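Alcohol dehydrogenase IV (Corynebacterium glutamicum, PDB 3IV7) probably acts as an NAD-dependent oxidoreductase of the iron-containing alcohol dehydrogenase family, reducing maleylacetate or interconverting alcohols and carbonyl compounds. Local coordinates at residues A176-A187 and S232-H242; T262-F270 and A348-S359. All coordinates share one frame; numbering follows the deposited sequence.

Two junctions in the same helical part of the chain show how differently buried junctions can be built. The centre of contact 1 lies about 11 Å from the centre of the chain, that of contact 2 about 20 Å; both are largely buried, though each has exposed residues at its margin. In contact 1, histidines and a carboxylate form a network of buried polar bonds. Contact 2 is mainly apolar packing of a tyrosine, alanines, prolines and a leucine, with one direct side-chain bond to the backbone. They do not share a helix, but helices 240-250 and 256-271 are consecutive in the chain, and join the two contacts where Leu240 packs on Phe270 and His241 on Val263.

Contact 1. Residues A176-A187 and S232-H242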
loop_
_atom_site.group_PDB
_atom_site.type_symbol
_atom_site.label_atom_id
_atom_site.label_comp_id
_atom_site.label_asym_id
_atom_site.label_seq_id
_atom_site.Cartn_x
_atom_site.Cartn_y
_atom_site.Cartn_z
ATOM N N ALA A 176 -16.033 5.719 -6.875
ATOM C CA ALA A 176 -16.780 5.796 -5.659
ATOM C C ALA A 176 -16.022 5.126 -4.529
ATOM O O ALA A 176 -16.029 5.625 -3.409
ATOM C CB ALA A 176 -18.132 5.154 -5.827
ATOM N N HIS A 177 -15.368 3.999 -4.828
ATOM C CA HIS A 177 -14.532 3.318 -3.836
ATOM C C HIS A 177 -13.507 4.326 -3.302
ATOM O O HIS A 177 -13.300 4.424 -2.101
ATOM C CB HIS A 177 -13.813 2.088 -4.428
ATOM C CG HIS A 177 -14.719 0.941 -4.769
ATOM N ND1 HIS A 177 -15.898 0.691 -4.092
ATOM C CD2 HIS A 177 -14.542 -0.107 -5.612
ATOM C CE1 HIS A 177 -16.451 -0.412 -4.572
ATOM N NE2 HIS A 177 -15.646 -0.920 -5.490
ATOM N N CYS A 178 -12.918 5.127 -4.189
ATOM C CA CYS A 178 -11.938 6.115 -3.756
ATOM C C CYS A 178 -12.573 7.185 -2.916
ATOM O O CYS A 178 -12.122 7.473 -1.831
ATOM C CB CYS A 178 -11.270 6.811 -4.945
ATOM S SG CYS A 178 -10.385 5.782 -6.038
ATOM N N ILE A 179 -13.582 7.831 -3.465
ATOM C CA ILE A 179 -14.147 9.012 -2.833
ATOM C C ILE A 179 -14.821 8.744 -1.488
ATOM O O ILE A 179 -14.537 9.410 -0.511
ATOM C CB ILE A 179 -15.065 9.797 -3.805
ATOM C CG1 ILE A 179 -14.189 10.368 -4.947
ATOM C CG2 ILE A 179 -15.775 10.954 -3.029
ATOM C CD1 ILE A 179 -14.938 11.089 -6.097
ATOM N N ASP A 180 -15.679 7.741 -1.428
ATOM C CA ASP A 180 -16.346 7.405 -0.157
ATOM C C ASP A 180 -15.301 7.034 0.910
ATOM O O ASP A 180 -15.468 7.362 2.094
ATOM C CB ASP A 180 -17.283 6.264 -0.363
ATOM C CG ASP A 180 -18.434 6.243 0.622
ATOM O OD1 ASP A 180 -18.883 7.324 1.122
ATOM O OD2 ASP A 180 -18.972 5.122 0.796
ATOM N N SER A 181 -14.204 6.398 0.472
ATOM C CA SER A 181 -13.155 5.959 1.380
ATOM C C SER A 181 -12.459 7.140 2.084
ATOM O O SER A 181 -11.916 6.985 3.191
ATOM C CB SER A 181 -12.147 5.082 0.645
ATOM O OG SER A 181 -12.693 3.778 0.367
ATOM N N LEU A 182 -12.502 8.316 1.453
ATOM C CA LEU A 182 -11.925 9.520 2.023
ATOM C C LEU A 182 -12.560 9.949 3.346
ATOM O O LEU A 182 -11.920 10.641 4.132
ATOM C CB LEU A 182 -11.944 10.670 1.008
ATOM C CG LEU A 182 -11.060 10.432 -0.235
ATOM C CD1 LEU A 182 -11.151 11.575 -1.210
ATOM C CD2 LEU A 182 -9.606 10.171 0.191
ATOM N N TRP A 183 -13.828 9.580 3.564
ATOM C CA TRP A 183 -14.497 9.812 4.862
ATOM C C TRP A 183 -15.048 8.461 5.376
ATOM O O TRP A 183 -16.033 8.413 6.105
ATOM C CB TRP A 183 -15.620 10.880 4.747
ATOM C CG TRP A 183 -16.509 10.643 3.610
ATOM C CD1 TRP A 183 -17.373 9.591 3.453
ATOM C CD2 TRP A 183 -16.591 11.408 2.404
ATOM N NE1 TRP A 183 -17.957 9.640 2.216
ATOM C CE2 TRP A 183 -17.505 10.748 1.552
ATOM C CE3 TRP A 183 -15.981 12.572 1.951
ATOM C CZ2 TRP A 183 -17.813 11.216 0.287
ATOM C CZ3 TRP A 183 -16.310 13.046 0.707
ATOM C CH2 TRP A 183 -17.216 12.363 -0.116
ATOM N N GLY A 184 -14.385 7.368 4.990
ATOM C CA GLY A 184 -14.810 6.022 5.390
ATOM C C GLY A 184 -14.727 5.823 6.901
ATOM O O GLY A 184 -14.066 6.608 7.594
ATOM N N PRO A 185 -15.384 4.762 7.423
ATOM C CA PRO A 185 -15.356 4.534 8.864
ATOM C C PRO A 185 -13.952 4.307 9.408
ATOM O O PRO A 185 -13.708 4.634 10.540
ATOM C CB PRO A 185 -16.204 3.268 9.039
ATOM C CG PRO A 185 -16.251 2.640 7.678
ATOM C CD PRO A 185 -16.197 3.757 6.727
ATOM N N ASN A 186 -13.054 3.736 8.595
ATOM C CA ASN A 186 -11.652 3.521 9.003
ATOM C C ASN A 186 -10.682 4.217 8.061
ATOM O O ASN A 186 -9.627 3.696 7.757
ATOM C CB ASN A 186 -11.342 2.034 9.085
ATOM C CG ASN A 186 -12.307 1.287 10.015
ATOM O OD1 ASN A 186 -13.110 0.469 9.566
ATOM N ND2 ASN A 186 -12.263 1.609 11.291
ATOM N N ALA A 187 -11.075 5.397 7.596
ATOM C CA ALA A 187 -10.215 6.230 6.815
ATOM C C ALA A 187 -8.915 6.425 7.596
ATOM O O ALA A 187 -8.932 6.633 8.817
ATOM C CB ALA A 187 -10.904 7.628 6.553
ATOM N N SER A 232 -7.828 0.811 -1.261
ATOM C CA SER A 232 -8.184 1.873 -0.330
ATOM C C SER A 232 -9.490 1.533 0.424
ATOM O O SER A 232 -9.574 1.641 1.647
ATOM C CB SER A 232 -8.380 3.184 -1.097
ATOM O OG SER A 232 -8.775 4.218 -0.204
ATOM N N PHE A 233 -10.487 1.126 -0.343
ATOM C CA PHE A 233 -11.802 0.781 0.160
ATOM C C PHE A 233 -11.783 -0.447 1.093
ATOM O O PHE A 233 -12.425 -0.444 2.110
ATOM C CB PHE A 233 -12.725 0.542 -1.046
ATOM C CG PHE A 233 -14.011 -0.083 -0.705
ATOM C CD1 PHE A 233 -14.982 0.625 -0.053
ATOM C CD2 PHE A 233 -14.321 -1.353 -1.181
ATOM C CE1 PHE A 233 -16.214 0.045 0.228
ATOM C CE2 PHE A 233 -15.534 -1.913 -0.913
ATOM C CZ PHE A 233 -16.478 -1.207 -0.200
ATOM N N ALA A 234 -10.996 -1.455 0.745
ATOM C CA ALA A 234 -10.834 -2.641 1.603
ATOM C C ALA A 234 -10.352 -2.217 2.989
ATOM O O ALA A 234 -10.781 -2.763 4.009
ATOM C CB ALA A 234 -9.844 -3.640 0.954
ATOM N N SER A 235 -9.524 -1.178 3.023
ATOM C CA SER A 235 -9.026 -0.633 4.266
ATOM C C SER A 235 -10.005 0.341 4.939
ATOM O O SER A 235 -10.233 0.256 6.141
ATOM C CB SER A 235 -7.691 0.085 4.047
ATOM O OG SER A 235 -7.282 0.784 5.237
ATOM N N ALA A 236 -10.529 1.314 4.181
ATOM C CA ALA A 236 -11.318 2.410 4.800
ATOM C C ALA A 236 -12.737 1.974 5.232
ATOM O O ALA A 236 -13.347 2.600 6.082
ATOM C CB ALA A 236 -11.390 3.605 3.884
ATOM N N GLY A 237 -13.220 0.890 4.656
ATOM C CA GLY A 237 -14.554 0.406 4.930
ATOM C C GLY A 237 -15.605 1.184 4.152
ATOM O O GLY A 237 -15.313 2.238 3.562
ATOM N N SER A 238 -16.848 0.680 4.215
ATOM C CA SER A 238 -18.006 1.302 3.551
ATOM C C SER A 238 -18.507 2.528 4.222
ATOM O O SER A 238 -18.921 2.493 5.396
ATOM C CB SER A 238 -19.152 0.306 3.449
ATOM O OG SER A 238 -18.809 -0.742 2.589
ATOM N N GLY A 239 -18.538 3.621 3.462
ATOM C CA GLY A 239 -19.064 4.875 3.927
ATOM C C GLY A 239 -20.505 5.022 3.436
ATOM O O GLY A 239 -21.095 4.055 2.941
ATOM N N LEU A 240 -21.053 6.230 3.567
ATOM C CA LEU A 240 -22.452 6.524 3.155
ATOM C C LEU A 240 -22.794 6.032 1.738
ATOM O O LEU A 240 -23.838 5.406 1.532
ATOM C CB LEU A 240 -22.723 8.027 3.249
ATOM C CG LEU A 240 -24.125 8.553 2.839
ATOM C CD1 LEU A 240 -25.229 7.947 3.703
ATOM C CD2 LEU A 240 -24.169 10.062 2.908
ATOM N N HIS A 241 -21.930 6.337 0.764
ATOM C CA HIS A 241 -22.189 5.970 -0.625
ATOM C C HIS A 241 -22.429 4.508 -0.768
ATOM O O HIS A 241 -23.411 4.100 -1.385
ATOM C CB HIS A 241 -21.041 6.374 -1.556
ATOM C CG HIS A 241 -21.143 5.776 -2.918
ATOM N ND1 HIS A 241 -21.758 6.418 -3.964
ATOM C CD2 HIS A 241 -20.725 4.577 -3.402
ATOM C CE1 HIS A 241 -21.714 5.646 -5.035
ATOM N NE2 HIS A 241 -21.095 4.524 -4.720
ATOM N N HIS A 242 -21.544 3.700 -0.195
ATOM C CA HIS A 242 -21.645 2.259 -0.335
ATOM C C HIS A 242 -22.844 1.704 0.388
ATOM O O HIS A 242 -23.444 0.750 -0.078
ATOM C CB HIS A 242 -20.341 1.564 0.125
ATOM C CG HIS A 242 -19.180 1.856 -0.758
ATOM N ND1 HIS A 242 -18.451 3.020 -0.661
ATOM C CD2 HIS A 242 -18.664 1.169 -1.808
ATOM C CE1 HIS A 242 -17.519 3.024 -1.603
ATOM N NE2 HIS A 242 -17.624 1.911 -2.305
HETATM O O HOH W 1 -15.865 3.630 1.376
HETATM O O HOH W 2 -12.448 -1.382 7.134
#
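The imidazole of His177 has Phe233 over one face and His242 at its edge. With Phe233 it makes an offset stack, planes 14° apart, in which His177 ND1 lies over the centre of the phenyl ring; Ser181 OG sits at the rim of that phenyl, in its plane. The ring of His242 is sandwiched between Phe233 and His241, and its edge carries two polar partners, with Asp180 CB also in the plane. On one side His242 NE2 shares a 2.8 Å hydrogen bond with His177 ND1, the two imidazoles nearly coplanar and meeting rim to rim. On the other, His242 ND1 donates to Asp180 OD2 at 2.6 Å; OD2 accepts through its anti lone pair, the carboxylate turned 20° from the ring.

All this belongs to the helical half of the iron-containing alcohol dehydrogenase fold, where helix 164-181 runs beside helix 216-236 and meets the start of helix 240-250. Gly239 holds the N-cap position there, and Asp180 receives N-H groups from the first turn: His242 N reaches OD2 from above the carboxylate plane at 3.1 Å, and His241 N bonds weakly to OD1. Because CG of Asp180 stands anti to its own nitrogen (chi1 -154°), the carboxylate faces this turn, while Trp183 NE1 steadies OD1 with a 2.7 Å bond. Beyond the segments, His177 NE2 bonds to Ala123 O and His241 NE2 to His260. Past the type I turn 181-184, Asn186 N donates to Ala236 O at 2.8 Å, and a water links Asn186 OD1 to Ser235 O.

Contact 2. Residues T262-F270 and A348-S359; sequences TVLPYVLAF and AALNGEDPAVLS
Residues 262-270 of helix 256-271 bring Tyr266 and Ala269 against the C-terminal end of the modelled chain, the CA atoms of Tyr266 and Pro355 lying 5.2 Å apart. The helix is kinked where Pro265 and Tyr266 lack the regular bonds to the preceding turn. Facing it, helix 339-351 gives way to Gly352, whose positive phi turns the chain out of the helix; an Asx turn at Asp354, with OD1 accepting from Ala356 N, then leads into the 3-10 segment 355-358. In the helical domain of this iron-containing dehydrogenase family, the tail after helix 339-351 thus folds back along helix 256-271.

Tyr266 buries more surface here than any other residue. Its CG stands anti to the carbonyl carbon (chi1 -62°), which brings the ring against the last turn of helix 339-351. Over one face lies Ala349, whose CA makes a CH-pi contact 3.9 Å from the centroid of the Tyr266 ring and 18° off the normal. Ala348 CB touches the ring at CD1, at 3.5 Å, and Pro355 CA approaches CE1 obliquely. Leu358 CD1 lies at the ring edge, 3.9 Å from Tyr266 CB. The hydroxyl end reaches the loop, where Tyr266 OH donates to Glu353 O over a short 2.5 Å, in the carbonyl plane and on a lone pair. The carboxylate of Glu353 forms a salt bridge with Arg344.

Just before Tyr266, Pro265 CB meets Pro355 CG at 4.0 Å. One turn further along, Ala269 CB packs on the 3-10 segment, nearest to Pro355 O at 3.1 Å, and touches Pro355 CB and Leu358 CB. Arg335 NH1 reaches both Leu358 O and Phe270 O, tying the two backbones together. At the margin a water donates to Ala269 O at 2.6 Å and bonds to Ser359 OG.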
loop_
_atom_site.group_PDB
_atom_site.type_symbol
_atom_site.label_atom_id
_atom_site.label_comp_id
_atom_site.label_asym_id
_atom_site.label_seq_id
_atom_site.Cartn_x
_atom_site.Cartn_y
_atom_site.Cartn_z
ATOM N N THR A 262 -24.312 6.850 -10.518
ATOM C CA THR A 262 -25.343 7.857 -10.318
ATOM C C THR A 262 -25.320 8.466 -8.922
ATOM O O THR A 262 -25.414 9.673 -8.769
ATOM C CB THR A 262 -26.734 7.279 -10.584
ATOM O OG1 THR A 262 -26.787 6.772 -11.923
ATOM C CG2 THR A 262 -27.841 8.361 -10.377
ATOM N N VAL A 263 -25.167 7.623 -7.913
ATOM C CA VAL A 263 -25.248 8.065 -6.524
ATOM C C VAL A 263 -24.033 8.900 -6.064
ATOM O O VAL A 263 -24.183 9.854 -5.273
ATOM C CB VAL A 263 -25.454 6.857 -5.591
ATOM C CG1 VAL A 263 -25.260 7.257 -4.143
ATOM C CG2 VAL A 263 -26.855 6.266 -5.812
ATOM N N LEU A 264 -22.846 8.555 -6.580
ATOM C CA LEU A 264 -21.586 9.179 -6.163
ATOM C C LEU A 264 -21.585 10.709 -6.085
ATOM O O LEU A 264 -21.253 11.267 -5.047
ATOM C CB LEU A 264 -20.439 8.686 -7.049
ATOM C CG LEU A 264 -19.057 9.333 -6.801
ATOM C CD1 LEU A 264 -18.613 9.176 -5.344
ATOM C CD2 LEU A 264 -18.010 8.748 -7.777
ATOM N N PRO A 265 -21.963 11.401 -7.177
ATOM C CA PRO A 265 -21.902 12.866 -7.081
ATOM C C PRO A 265 -22.793 13.463 -6.005
ATOM O O PRO A 265 -22.484 14.529 -5.469
ATOM C CB PRO A 265 -22.368 13.318 -8.446
ATOM C CG PRO A 265 -23.191 12.102 -8.986
ATOM C CD PRO A 265 -22.462 10.948 -8.492
ATOM N N TYR A 266 -23.900 12.794 -5.706
ATOM C CA TYR A 266 -24.841 13.260 -4.668
ATOM C C TYR A 266 -24.255 13.060 -3.259
ATOM O O TYR A 266 -24.372 13.941 -2.400
ATOM C CB TYR A 266 -26.239 12.573 -4.845
ATOM C CG TYR A 266 -26.821 12.948 -6.173
ATOM C CD1 TYR A 266 -27.374 14.214 -6.368
ATOM C CD2 TYR A 266 -26.649 12.138 -7.272
ATOM C CE1 TYR A 266 -27.767 14.628 -7.593
ATOM C CE2 TYR A 266 -27.071 12.524 -8.499
ATOM C CZ TYR A 266 -27.626 13.785 -8.666
ATOM O OH TYR A 266 -28.053 14.194 -9.911
ATOM N N VAL A 267 -23.549 11.955 -3.051
ATOM C CA VAL A 267 -22.883 11.732 -1.750
ATOM C C VAL A 267 -21.708 12.681 -1.619
ATOM O O VAL A 267 -21.478 13.241 -0.553
ATOM C CB VAL A 267 -22.441 10.327 -1.563
ATOM C CG1 VAL A 267 -21.722 10.187 -0.218
ATOM C CG2 VAL A 267 -23.660 9.359 -1.657
ATOM N N LEU A 268 -21.005 12.926 -2.716
ATOM C CA LEU A 268 -19.914 13.897 -2.679
ATOM C C LEU A 268 -20.449 15.280 -2.332
ATOM O O LEU A 268 -19.940 15.938 -1.401
ATOM C CB LEU A 268 -19.176 13.952 -3.986
ATOM C CG LEU A 268 -18.007 14.930 -4.028
ATOM C CD1 LEU A 268 -17.001 14.634 -2.877
ATOM C CD2 LEU A 268 -17.348 14.839 -5.377
ATOM N N ALA A 269 -21.461 15.730 -3.073
ATOM C CA ALA A 269 -22.077 17.043 -2.834
ATOM C C ALA A 269 -22.540 17.177 -1.406
ATOM O O ALA A 269 -22.355 18.216 -0.784
ATOM C CB ALA A 269 -23.253 17.258 -3.780
ATOM N N PHE A 270 -23.138 16.108 -0.893
ATOM C CA PHE A 270 -23.718 16.068 0.457
ATOM C C PHE A 270 -22.657 16.188 1.565
ATOM O O PHE A 270 -22.818 16.974 2.490
ATOM C CB PHE A 270 -24.485 14.740 0.626
ATOM C CG PHE A 270 -25.124 14.552 1.986
ATOM C CD1 PHE A 270 -26.380 15.074 2.253
ATOM C CD2 PHE A 270 -24.516 13.767 2.950
ATOM C CE1 PHE A 270 -26.980 14.883 3.501
ATOM C CE2 PHE A 270 -25.123 13.554 4.201
ATOM C CZ PHE A 270 -26.341 14.116 4.472
ATOM N N ALA A 348 -32.755 13.653 -5.287
ATOM C CA ALA A 348 -31.839 14.276 -6.255
ATOM C C ALA A 348 -31.269 13.247 -7.220
ATOM O O ALA A 348 -31.202 13.497 -8.429
ATOM C CB ALA A 348 -30.707 15.016 -5.532
ATOM N N ALA A 349 -30.843 12.099 -6.686
ATOM C CA ALA A 349 -30.286 11.027 -7.503
ATOM C C ALA A 349 -31.354 10.411 -8.403
ATOM O O ALA A 349 -31.057 9.995 -9.505
ATOM C CB ALA A 349 -29.643 9.958 -6.639
ATOM N N LEU A 350 -32.587 10.342 -7.909
ATOM C CA LEU A 350 -33.689 9.806 -8.666
ATOM C C LEU A 350 -33.880 10.535 -9.968
ATOM O O LEU A 350 -34.022 9.904 -11.012
ATOM C CB LEU A 350 -34.982 9.899 -7.865
ATOM C CG LEU A 350 -36.275 9.486 -8.596
ATOM C CD1 LEU A 350 -36.273 7.983 -8.951
ATOM C CD2 LEU A 350 -37.481 9.866 -7.754
ATOM N N ASN A 351 -33.910 11.866 -9.904
ATOM C CA ASN A 351 -34.179 12.695 -11.096
ATOM C C ASN A 351 -32.989 13.365 -11.711
ATOM O O ASN A 351 -33.125 14.115 -12.674
ATOM C CB ASN A 351 -35.230 13.711 -10.754
ATOM C CG ASN A 351 -36.506 13.068 -10.437
ATOM O OD1 ASN A 351 -36.878 12.107 -11.100
ATOM N ND2 ASN A 351 -37.168 13.514 -9.380
ATOM N N GLY A 352 -31.816 13.080 -11.192
ATOM C CA GLY A 352 -30.614 13.672 -11.717
ATOM C C GLY A 352 -30.596 15.181 -11.600
ATOM O O GLY A 352 -30.266 15.869 -12.552
ATOM N N GLU A 353 -30.930 15.694 -10.417
ATOM C CA GLU A 353 -30.846 17.123 -10.168
ATOM C C GLU A 353 -29.408 17.513 -10.086
ATOM O O GLU A 353 -28.532 16.660 -9.887
ATOM C CB GLU A 353 -31.497 17.490 -8.842
ATOM C CG GLU A 353 -32.914 17.253 -8.765
ATOM C CD GLU A 353 -33.463 17.629 -7.415
ATOM O OE1 GLU A 353 -33.265 18.795 -6.984
ATOM O OE2 GLU A 353 -34.088 16.767 -6.784
ATOM N N ASP A 354 -29.145 18.800 -10.243
ATOM C CA ASP A 354 -27.799 19.326 -10.040
ATOM C C ASP A 354 -27.370 18.877 -8.647
ATOM O O ASP A 354 -28.071 19.155 -7.685
ATOM C CB ASP A 354 -27.814 20.877 -10.138
ATOM C CG ASP A 354 -26.390 21.499 -10.151
ATOM O OD1 ASP A 354 -25.425 20.867 -9.642
ATOM O OD2 ASP A 354 -26.252 22.626 -10.678
ATOM N N PRO A 355 -26.242 18.119 -8.534
ATOM C CA PRO A 355 -25.839 17.655 -7.194
ATOM C C PRO A 355 -25.588 18.812 -6.220
ATOM O O PRO A 355 -25.712 18.637 -4.997
ATOM C CB PRO A 355 -24.534 16.888 -7.447
ATOM C CG PRO A 355 -24.483 16.629 -8.890
ATOM C CD PRO A 355 -25.324 17.649 -9.584
ATOM N N ALA A 356 -25.283 19.988 -6.768
ATOM C CA ALA A 356 -25.021 21.179 -5.971
ATOM C C ALA A 356 -26.216 21.552 -5.095
ATOM O O ALA A 356 -26.051 22.295 -4.122
ATOM C CB ALA A 356 -24.643 22.332 -6.870
ATOM N N VAL A 357 -27.419 21.035 -5.431
ATOM C CA VAL A 357 -28.589 21.255 -4.608
ATOM C C VAL A 357 -28.402 20.684 -3.200
ATOM O O VAL A 357 -29.094 21.083 -2.286
ATOM C CB VAL A 357 -29.913 20.660 -5.226
ATOM C CG1 VAL A 357 -30.130 21.172 -6.653
ATOM C CG2 VAL A 357 -29.917 19.118 -5.169
ATOM N N LEU A 358 -27.480 19.739 -3.032
ATOM C CA LEU A 358 -27.222 19.151 -1.717
ATOM C C LEU A 358 -26.012 19.801 -0.954
ATOM O O LEU A 358 -25.704 19.393 0.160
ATOM C CB LEU A 358 -26.980 17.630 -1.859
ATOM C CG LEU A 358 -28.051 16.773 -2.560
ATOM C CD1 LEU A 358 -27.630 15.363 -2.541
ATOM C CD2 LEU A 358 -29.404 16.902 -1.904
ATOM N N SER A 359 -25.334 20.779 -1.562
ATOM C CA SER A 359 -24.139 21.402 -0.939
ATOM C C SER A 359 -24.526 22.284 0.251
ATOM O O SER A 359 -24.431 21.860 1.406
ATOM C CB SER A 359 -23.368 22.251 -1.961
ATOM O OG SER A 359 -22.951 21.487 -3.073
HETATM O O HOH W 3 -20.895 20.136 -1.822
#